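PDB 3DBX: CD1-2 antigen from Gallus gallus, which probably presents lipid antigens to T cells, as an MHC class I-like glycoprotein of the CD1 family. Local coordinates for residues Val38-Leu43 and Arg54-Glu59; Arg97-His102 and Ile119-Arg124; Leu205-Arg210 and Val221-Asp226. One frame throughout, in Å; residues are numbered along the deposited sequence. Where two conformers were deposited one is given.

Interaction 1. Residues Val38-Leu43 and Arg54-Glu59; sequences VPIMVL and RPWVQE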
loop_
_atom_site.group_PDB
_atom_site.type_symbol
_atom_site.label_atom_id
_atom_site.label_comp_id
_atom_site.label_asym_id
_atom_site.label_seq_id
_atom_site.Cartn_x
_atom_site.Cartn_y
_atom_site.Cartn_z
ATOM N N VAL A 38 7.076 6.607 -2.592
ATOM C CA VAL A 38 7.590 7.533 -1.593
ATOM C C VAL A 38 6.447 8.476 -1.262
ATOM O O VAL A 38 5.964 9.164 -2.168
ATOM C CB VAL A 38 8.731 8.388 -2.189
ATOM C CG1 VAL A 38 9.225 9.425 -1.154
ATOM C CG2 VAL A 38 9.874 7.476 -2.683
ATOM N N PRO A 39 6.000 8.483 0.008
ATOM C CA PRO A 39 5.021 9.443 0.520
ATOM C C PRO A 39 5.609 10.850 0.463
ATOM O O PRO A 39 6.695 11.082 0.990
ATOM C CB PRO A 39 4.854 9.005 1.965
ATOM C CG PRO A 39 5.231 7.524 1.954
ATOM C CD PRO A 39 6.415 7.529 1.059
ATOM N N ILE A 40 4.925 11.763 -0.222
ATOM C CA ILE A 40 5.404 13.146 -0.437
ATOM C C ILE A 40 4.714 14.075 0.565
ATOM O O ILE A 40 5.345 14.974 1.140
ATOM C CB ILE A 40 5.124 13.611 -1.926
ATOM C CG1 ILE A 40 6.019 12.859 -2.892
ATOM C CG2 ILE A 40 5.377 15.069 -2.122
ATOM C CD1 ILE A 40 7.413 12.662 -2.378
ATOM N N MET A 41 3.415 13.832 0.754
ATOM C CA MET A 41 2.549 14.662 1.582
ATOM C C MET A 41 1.547 13.750 2.254
ATOM O O MET A 41 1.105 12.766 1.661
ATOM C CB MET A 41 1.791 15.687 0.730
ATOM C CG MET A 41 2.615 16.874 0.327
ATOM S SD MET A 41 1.735 18.158 -0.591
ATOM C CE MET A 41 1.228 17.259 -2.061
ATOM N N VAL A 42 1.207 14.055 3.490
ATOM C CA VAL A 42 0.162 13.304 4.167
ATOM C C VAL A 42 -0.790 14.307 4.810
ATOM O O VAL A 42 -0.365 15.298 5.400
ATOM C CB VAL A 42 0.780 12.280 5.175
ATOM C CG1 VAL A 42 -0.156 11.908 6.309
ATOM C CG2 VAL A 42 1.186 11.008 4.426
ATOM N N LEU A 43 -2.084 14.072 4.669
ATOM C CA LEU A 43 -3.041 14.985 5.244
ATOM C C LEU A 43 -3.066 14.750 6.760
ATOM O O LEU A 43 -3.139 13.599 7.198
ATOM C CB LEU A 43 -4.414 14.756 4.597
ATOM C CG LEU A 43 -5.564 15.678 5.024
ATOM C CD1 LEU A 43 -5.390 17.009 4.366
ATOM C CD2 LEU A 43 -6.949 15.098 4.681
ATOM N N ARG A 54 9.159 14.763 3.337
ATOM C CA ARG A 54 10.581 14.671 2.984
ATOM C C ARG A 54 11.222 16.042 2.986
ATOM O O ARG A 54 10.575 16.997 2.573
ATOM C CB ARG A 54 10.764 13.997 1.612
ATOM C CG ARG A 54 10.208 12.587 1.543
ATOM C CD ARG A 54 11.118 11.630 2.273
ATOM N NE ARG A 54 10.611 10.268 2.199
ATOM C CZ ARG A 54 10.478 9.459 3.245
ATOM N NH1 ARG A 54 10.848 9.871 4.458
ATOM N NH2 ARG A 54 9.996 8.230 3.079
ATOM N N PRO A 55 12.502 16.138 3.446
ATOM C CA PRO A 55 13.193 17.428 3.514
ATOM C C PRO A 55 13.447 18.070 2.142
ATOM O O PRO A 55 13.587 19.297 2.071
ATOM C CB PRO A 55 14.517 17.094 4.233
ATOM C CG PRO A 55 14.278 15.776 4.907
ATOM C CD PRO A 55 13.360 15.049 3.961
ATOM N N TRP A 56 13.494 17.259 1.081
ATOM C CA TRP A 56 13.626 17.746 -0.312
ATOM C C TRP A 56 12.293 18.187 -0.969
ATOM O O TRP A 56 12.306 18.729 -2.073
ATOM C CB TRP A 56 14.341 16.693 -1.200
ATOM C CG TRP A 56 13.630 15.334 -1.286
ATOM C CD1 TRP A 56 13.898 14.226 -0.542
ATOM C CD2 TRP A 56 12.550 14.974 -2.158
ATOM N NE1 TRP A 56 13.045 13.199 -0.882
ATOM C CE2 TRP A 56 12.201 13.637 -1.863
ATOM C CE3 TRP A 56 11.839 15.651 -3.149
ATOM C CZ2 TRP A 56 11.187 12.968 -2.531
ATOM C CZ3 TRP A 56 10.825 14.992 -3.798
ATOM C CH2 TRP A 56 10.512 13.663 -3.495
ATOM N N VAL A 57 11.155 17.947 -0.303
ATOM C CA VAL A 57 9.817 18.249 -0.857
ATOM C C VAL A 57 9.287 19.712 -0.685
ATOM O O VAL A 57 8.479 20.186 -1.507
ATOM C CB VAL A 57 8.749 17.237 -0.304
ATOM C CG1 VAL A 57 7.320 17.726 -0.534
ATOM C CG2 VAL A 57 8.910 15.858 -0.926
ATOM N N GLN A 58 9.756 20.417 0.352
ATOM C CA GLN A 58 9.077 21.621 0.887
ATOM C C GLN A 58 9.094 22.885 0.007
ATOM O O GLN A 58 8.040 23.329 -0.472
ATOM C CB GLN A 58 9.621 21.953 2.294
ATOM C CG GLN A 58 8.625 22.629 3.239
ATOM C CD GLN A 58 8.472 24.117 2.980
ATOM O OE1 GLN A 58 9.429 24.894 3.097
ATOM N NE2 GLN A 58 7.257 24.524 2.632
ATOM N N GLU A 59 10.286 23.465 -0.167
ATOM C CA GLU A 59 10.458 24.756 -0.849
ATOM C C GLU A 59 10.468 24.615 -2.376
ATOM O O GLU A 59 11.174 25.348 -3.079
ATOM C CB GLU A 59 11.746 25.448 -0.369
#
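A classic beta bulge, in which Ile-40 and Met-41 both face Ala-33 of strand 27-35, marks the place where strand 38-43 of the MHC-I-like platform meets the loop that leaves strand 50-52. The psi of Ile-40 turns to -41° here, and the side chain of this residue makes the largest single contribution. Its two branches divide the work. CG2, anti to the backbone N, meets both methyls of Val-57, approaching CG1 at 3.7 Å. The longer branch reaches the indole of Trp-56, with CD1 of Ile-40 3.4 Å from CH2; the two side chains cross at about a right angle. One face of the indole is packed from within its own loop, by Arg-54 CB and Val-57 CG2, both toward the rim. Val-38 CG1, anti to its backbone N, lies in the plane of the Arg-54 guanidinium, at its edge, 3.7 Å from NE. The arginine chain, bent at chi2 (-75°), runs on past Pro-39, whose CD is 4.2 Å from NH2. Helix 156-180 adds Leu-177 to the surroundings of Trp-56, and Asp-184 is a weak partner of both Trp-56 NE1 and Arg-54 NE. Contact between the segments is van der Waals packing, mostly apolar, with the Arg-54 guanidinium at its margin; the Pro-39 carbonyl oxygen is buried without a polar partner. The fit of Ile-40 against Trp-56 and Val-57 probably helps to seat the loop.

Interaction 2. Residues Arg97-His102 and Ile119-Arg124; sequences RVFQIH and IGEGGR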
loop_
_atom_site.group_PDB
_atom_site.type_symbol
_atom_site.label_atom_id
_atom_site.label_comp_id
_atom_site.label_asym_id
_atom_site.label_seq_id
_atom_site.Cartn_x
_atom_site.Cartn_y
_atom_site.Cartn_z
ATOM N N ARG A 97 -21.062 6.979 6.240
ATOM C CA ARG A 97 -20.741 6.734 4.851
ATOM C C ARG A 97 -19.222 6.885 4.725
ATOM O O ARG A 97 -18.646 7.789 5.321
ATOM C CB ARG A 97 -21.440 7.759 3.955
ATOM C CG ARG A 97 -22.884 7.458 3.675
ATOM C CD ARG A 97 -23.047 6.261 2.770
ATOM N NE ARG A 97 -24.383 5.700 2.924
ATOM C CZ ARG A 97 -24.791 4.568 2.369
ATOM N NH1 ARG A 97 -23.972 3.846 1.619
ATOM N NH2 ARG A 97 -26.007 4.140 2.598
ATOM N N VAL A 98 -18.570 5.986 4.000
ATOM C CA VAL A 98 -17.153 6.166 3.695
ATOM C C VAL A 98 -16.968 6.411 2.201
ATOM O O VAL A 98 -17.298 5.552 1.369
ATOM C CB VAL A 98 -16.269 4.953 4.091
ATOM C CG1 VAL A 98 -14.783 5.320 3.980
ATOM C CG2 VAL A 98 -16.574 4.471 5.483
ATOM N N PHE A 99 -16.393 7.565 1.866
ATOM C CA PHE A 99 -16.049 7.870 0.473
ATOM C C PHE A 99 -14.549 7.800 0.283
ATOM O O PHE A 99 -13.809 8.105 1.206
ATOM C CB PHE A 99 -16.573 9.253 0.054
ATOM C CG PHE A 99 -18.088 9.330 -0.053
ATOM C CD1 PHE A 99 -18.721 9.138 -1.279
ATOM C CD2 PHE A 99 -18.865 9.601 1.067
ATOM C CE1 PHE A 99 -20.110 9.197 -1.385
ATOM C CE2 PHE A 99 -20.242 9.681 0.972
ATOM C CZ PHE A 99 -20.871 9.481 -0.261
ATOM N N GLN A 100 -14.103 7.418 -0.915
ATOM C CA GLN A 100 -12.666 7.319 -1.236
ATOM C C GLN A 100 -12.384 7.891 -2.626
ATOM O O GLN A 100 -13.224 7.788 -3.534
ATOM C CB GLN A 100 -12.182 5.873 -1.136
ATOM C CG GLN A 100 -12.151 5.305 0.301
ATOM C CD GLN A 100 -12.133 3.806 0.362
ATOM O OE1 GLN A 100 -13.172 3.191 0.360
ATOM N NE2 GLN A 100 -10.949 3.212 0.446
ATOM N N ILE A 101 -11.212 8.514 -2.784
ATOM C CA ILE A 101 -10.831 9.174 -4.041
ATOM C C ILE A 101 -9.414 8.778 -4.426
ATOM O O ILE A 101 -8.476 9.007 -3.665
ATOM C CB ILE A 101 -10.914 10.741 -3.948
ATOM C CG1 ILE A 101 -12.335 11.216 -3.623
ATOM C CG2 ILE A 101 -10.465 11.399 -5.264
ATOM C CD1 ILE A 101 -12.578 11.500 -2.151
ATOM N N HIS A 102 -9.258 8.177 -5.600
ATOM C CA HIS A 102 -7.947 7.765 -6.076
ATOM C C HIS A 102 -7.689 8.482 -7.387
ATOM O O HIS A 102 -8.438 8.329 -8.336
ATOM C CB HIS A 102 -7.889 6.243 -6.238
ATOM C CG HIS A 102 -6.564 5.737 -6.718
ATOM N ND1 HIS A 102 -6.424 4.522 -7.348
ATOM C CD2 HIS A 102 -5.318 6.275 -6.649
ATOM C CE1 HIS A 102 -5.149 4.330 -7.653
ATOM N NE2 HIS A 102 -4.457 5.386 -7.254
ATOM N N ILE A 119 -13.760 7.666 -7.902
ATOM C CA ILE A 119 -14.457 7.792 -6.612
ATOM C C ILE A 119 -15.148 6.478 -6.226
ATOM O O ILE A 119 -15.825 5.879 -7.044
ATOM C CB ILE A 119 -15.499 8.967 -6.614
ATOM C CG1 ILE A 119 -14.823 10.278 -7.060
ATOM C CG2 ILE A 119 -16.095 9.145 -5.247
ATOM C CD1 ILE A 119 -15.746 11.503 -7.171
ATOM N N GLY A 120 -14.973 6.049 -4.976
ATOM C CA GLY A 120 -15.709 4.921 -4.423
ATOM C C GLY A 120 -16.580 5.290 -3.228
ATOM O O GLY A 120 -16.343 6.303 -2.543
ATOM N N GLU A 121 -17.589 4.463 -2.978
ATOM C CA GLU A 121 -18.387 4.559 -1.769
ATOM C C GLU A 121 -18.569 3.162 -1.210
ATOM O O GLU A 121 -18.807 2.201 -1.957
ATOM C CB GLU A 121 -19.745 5.211 -2.060
ATOM C CG GLU A 121 -20.650 5.421 -0.838
ATOM C CD GLU A 121 -21.376 4.152 -0.410
ATOM O OE1 GLU A 121 -21.748 3.338 -1.284
ATOM O OE2 GLU A 121 -21.551 3.946 0.810
ATOM N N GLY A 122 -18.463 3.052 0.112
ATOM C CA GLY A 122 -18.552 1.756 0.778
ATOM C C GLY A 122 -17.589 0.718 0.237
ATOM O O GLY A 122 -17.885 -0.466 0.277
ATOM N N GLY A 123 -16.444 1.149 -0.281
ATOM C CA GLY A 123 -15.395 0.216 -0.705
ATOM C C GLY A 123 -15.618 -0.450 -2.051
ATOM O O GLY A 123 -15.022 -1.465 -2.343
ATOM N N ARG A 124 -16.505 0.116 -2.866
ATOM C CA ARG A 124 -16.731 -0.344 -4.229
ATOM C C ARG A 124 -16.700 0.895 -5.113
ATOM O O ARG A 124 -16.942 1.991 -4.620
ATOM C CB ARG A 124 -18.125 -0.998 -4.346
ATOM C CG ARG A 124 -18.336 -2.200 -3.430
ATOM C CD ARG A 124 -19.750 -2.789 -3.535
ATOM N NE ARG A 124 -20.801 -1.838 -3.159
ATOM C CZ ARG A 124 -21.870 -1.546 -3.905
ATOM N NH1 ARG A 124 -22.041 -2.109 -5.101
ATOM N NH2 ARG A 124 -22.777 -0.685 -3.454
HETATM O O HOH W 1 -20.061 3.823 3.224
#
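Glu-121 leaves its strand on the same side of the sheet as Phe-99, its partner in an antiparallel non-hydrogen-bonded pair. Its CB comes within 4.1 Å of Phe-99 CE1. CG, anti to the backbone N (chi1 -177°), then sits over one face of that ring, displaced toward the rim, in a CH-pi contact 4.2 Å from CG to the ring centroid. A bend at chi2 (-79°) turns the carboxylate toward Arg-97, and OE2 takes a salt-bridging hydrogen bond of 2.6 Å from Arg-97 NH1. The oxygen lies in the guanidinium plane, whereas the nitrogen stands well above the plane of the carboxylate, the two groups being tilted 56° apart. OE2 also accepts a bond from a water that in turn accepts from Val-98 N at 2.7 Å, so this oxygen is gripped twice; OE1 is salt-bridged to Arg-140. Two arginines around one carboxylate would be expected to keep it ionised. These residues lie on the hairpin of strands 97-107 and 113-121, in the antiparallel floor of the MHC-I-like groove. Gln-100 and Gly-120 form a hydrogen-bonded pair, joined in both directions, Gly-120 N reaching Gln-100 O at 2.9 Å in the carbonyl plane. Beyond it Gly-122 N meets Val-98 O at 3.0 Å, nearly along the C=O axis, just where a type I' turn from Glu-121 to Arg-124 leads into the next strand. Gly-122 and Gly-123 fill its two central positions, both with positive phi. On the face shared with Phe-99, Ile-101 and Ile-119 pack CG1 to CG1 at 4.3 Å, and Ile-119 touches a bound palmitic acid. From the other face, the Gln-100 amide hydrogen-bonds through both OE1 and NE2 to a second protein chain, probably beta2-microglobulin.

Interaction 3. Residues Leu205-Arg210 and Val221-Asp226; sequences LLLVCR and VTWLRD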
loop_
_atom_site.group_PDB
_atom_site.type_symbol
_atom_site.label_atom_id
_atom_site.label_comp_id
_atom_site.label_asym_id
_atom_site.label_seq_id
_atom_site.Cartn_x
_atom_site.Cartn_y
_atom_site.Cartn_z
ATOM N N LEU A 205 7.858 -31.886 1.516
ATOM C CA LEU A 205 8.654 -30.906 2.223
ATOM C C LEU A 205 8.274 -29.573 1.644
ATOM O O LEU A 205 7.993 -29.486 0.455
ATOM C CB LEU A 205 10.137 -31.119 1.909
ATOM C CG LEU A 205 11.026 -32.068 2.691
ATOM C CD1 LEU A 205 12.211 -32.349 1.859
ATOM C CD2 LEU A 205 11.480 -31.319 3.906
ATOM N N LEU A 206 8.265 -28.534 2.469
ATOM C CA LEU A 206 8.076 -27.192 1.963
ATOM C C LEU A 206 9.431 -26.497 1.944
ATOM O O LEU A 206 10.044 -26.315 2.995
ATOM C CB LEU A 206 7.077 -26.419 2.816
ATOM C CG LEU A 206 6.697 -25.006 2.331
ATOM C CD1 LEU A 206 5.846 -25.159 1.082
ATOM C CD2 LEU A 206 5.898 -24.264 3.410
ATOM N N LEU A 207 9.925 -26.141 0.755
ATOM C CA LEU A 207 11.138 -25.337 0.708
ATOM C C LEU A 207 10.707 -23.889 0.707
ATOM O O LEU A 207 9.776 -23.552 -0.011
ATOM C CB LEU A 207 11.980 -25.635 -0.533
ATOM C CG LEU A 207 12.304 -27.120 -0.741
ATOM C CD1 LEU A 207 13.189 -27.278 -1.949
ATOM C CD2 LEU A 207 12.952 -27.738 0.494
ATOM N N VAL A 208 11.382 -23.054 1.508
ATOM C CA VAL A 208 11.028 -21.635 1.677
ATOM C C VAL A 208 12.226 -20.800 1.310
ATOM O O VAL A 208 13.324 -21.079 1.772
ATOM C CB VAL A 208 10.652 -21.290 3.145
ATOM C CG1 VAL A 208 10.291 -19.821 3.306
ATOM C CG2 VAL A 208 9.478 -22.165 3.653
ATOM N N CYS A 209 12.026 -19.805 0.449
ATOM C CA CYS A 209 13.065 -18.821 0.181
ATOM C C CYS A 209 12.524 -17.485 0.740
ATOM O O CYS A 209 11.508 -17.003 0.256
ATOM C CB CYS A 209 13.217 -18.699 -1.312
ATOM S SG CYS A 209 14.478 -17.532 -1.830
ATOM N N ARG A 210 13.164 -16.927 1.768
ATOM C CA ARG A 210 12.699 -15.683 2.342
ATOM C C ARG A 210 13.656 -14.592 1.868
ATOM O O ARG A 210 14.854 -14.685 2.106
ATOM C CB ARG A 210 12.681 -15.786 3.864
ATOM C CG ARG A 210 12.256 -14.484 4.575
ATOM C CD ARG A 210 12.466 -14.634 6.085
ATOM N NE ARG A 210 12.378 -13.342 6.760
ATOM C CZ ARG A 210 12.557 -13.152 8.056
ATOM N NH1 ARG A 210 12.804 -14.186 8.856
ATOM N NH2 ARG A 210 12.447 -11.935 8.551
ATOM N N VAL A 221 11.579 -13.867 -8.044
ATOM C CA VAL A 221 12.167 -14.955 -7.270
ATOM C C VAL A 221 11.684 -16.247 -7.910
ATOM O O VAL A 221 10.460 -16.466 -8.026
ATOM C CB VAL A 221 11.681 -14.918 -5.835
ATOM C CG1 VAL A 221 12.277 -16.096 -5.055
ATOM C CG2 VAL A 221 12.040 -13.567 -5.171
ATOM N N THR A 222 12.628 -17.076 -8.367
ATOM C CA THR A 222 12.277 -18.343 -8.981
ATOM C C THR A 222 13.015 -19.491 -8.283
ATOM O O THR A 222 14.018 -19.279 -7.599
ATOM C CB THR A 222 12.525 -18.362 -10.514
ATOM O OG1 THR A 222 13.906 -18.106 -10.788
ATOM C CG2 THR A 222 11.670 -17.269 -11.233
ATOM N N TRP A 223 12.471 -20.693 -8.438
ATOM C CA TRP A 223 13.096 -21.892 -7.929
ATOM C C TRP A 223 13.757 -22.572 -9.069
ATOM O O TRP A 223 13.232 -22.563 -10.171
ATOM C CB TRP A 223 12.043 -22.788 -7.306
ATOM C CG TRP A 223 11.653 -22.269 -5.947
ATOM C CD1 TRP A 223 10.595 -21.435 -5.641
ATOM C CD2 TRP A 223 12.334 -22.526 -4.722
ATOM N NE1 TRP A 223 10.597 -21.166 -4.294
ATOM C CE2 TRP A 223 11.646 -21.833 -3.708
ATOM C CE3 TRP A 223 13.470 -23.284 -4.381
ATOM C CZ2 TRP A 223 12.058 -21.863 -2.385
ATOM C CZ3 TRP A 223 13.870 -23.312 -3.054
ATOM C CH2 TRP A 223 13.188 -22.601 -2.089
ATOM N N LEU A 224 14.922 -23.150 -8.817
ATOM C CA LEU A 224 15.599 -23.963 -9.825
ATOM C C LEU A 224 15.667 -25.409 -9.324
ATOM O O LEU A 224 15.966 -25.642 -8.145
ATOM C CB LEU A 224 17.000 -23.425 -10.126
ATOM C CG LEU A 224 17.179 -21.958 -10.557
ATOM C CD1 LEU A 224 18.611 -21.536 -10.278
ATOM C CD2 LEU A 224 16.857 -21.770 -11.996
ATOM N N ARG A 225 15.318 -26.347 -10.204
ATOM C CA ARG A 225 15.411 -27.788 -9.930
ATOM C C ARG A 225 16.498 -28.310 -10.875
ATOM O O ARG A 225 16.362 -28.223 -12.103
ATOM C CB ARG A 225 14.059 -28.482 -10.170
ATOM C CG ARG A 225 14.085 -30.000 -10.109
ATOM C CD ARG A 225 12.756 -30.633 -10.563
ATOM N NE ARG A 225 11.602 -30.202 -9.756
ATOM C CZ ARG A 225 10.512 -29.599 -10.243
ATOM N NH1 ARG A 225 10.399 -29.355 -11.548
ATOM N NH2 ARG A 225 9.524 -29.247 -9.423
ATOM N N ASP A 226 17.593 -28.785 -10.282
ATOM C CA ASP A 226 18.860 -29.049 -10.988
ATOM C C ASP A 226 19.438 -27.908 -11.842
ATOM O O ASP A 226 20.321 -28.132 -12.659
ATOM C CB ASP A 226 18.781 -30.382 -11.721
ATOM C CG ASP A 226 18.591 -31.528 -10.746
ATOM O OD1 ASP A 226 19.212 -31.417 -9.634
ATOM O OD2 ASP A 226 17.815 -32.492 -11.041
#
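With SG anti to its backbone N (chi1 -179°), Cys-209 extends its sulphur beside its own carbonyl carbon, while Trp-223, whose CG is anti to the carbonyl carbon (chi1 -77°) and whose indole is turned by a chi2 of 94°, drives the six-membered part of its ring between the sheets. The six-membered ring does the touching. CZ2 of Trp-223 lies 3.5 Å from Cys-209 CB and equally close to the backbone N of that residue, which sits at the ring edge, near its plane, as does the carbonyl carbon of Val-208. One step further round the rim, CH2 of Trp-223 meets Leu-207 CB at 3.6 Å. At the sulphur, Val-221 CG1, anti to its own N, comes to 4.2 Å from Cys-209 SG, the atom that is disulfide-bonded to Cys-267. This is the pin of the immunoglobulin fold: an intersheet disulfide and the core tryptophan characteristic of immunoglobulin domains, here in a C1-set domain whose two sheets face each other, the strand axes 9.4 Å apart at closest. Trp-223 NE1 has a weak hydrogen bond to Ser-253 of the opposing sheet, so the indole's one polar atom is accounted for. Between the two segments the adhesion is purely van der Waals; the covalent tie is supplied by the disulfide alongside, and the rim of the indole, abutting residues 207-209, probably limits how closely the two sheets approach here.

How the interactions relate
From the N terminus the contacts follow one another in series, neither nested nor crossed. Interaction 1 closes first, over the ten residues that include strand 50-52, fastening the loop beyond that strand to the platform sheet near one of its outer edges. Interaction 2 then closes the hairpin of strands 97-107 and 113-121 further across the same sheet; its centre is 25 Å from that of interaction 1, and the nearest atoms are about 10 Å apart. Interaction 3 belongs to the C1-set domain, its centre about 40 Å from that of interaction 2. It bridges the chain's passage from one sheet of the sandwich to the other, whereas interaction 2 joins neighbours within a sheet.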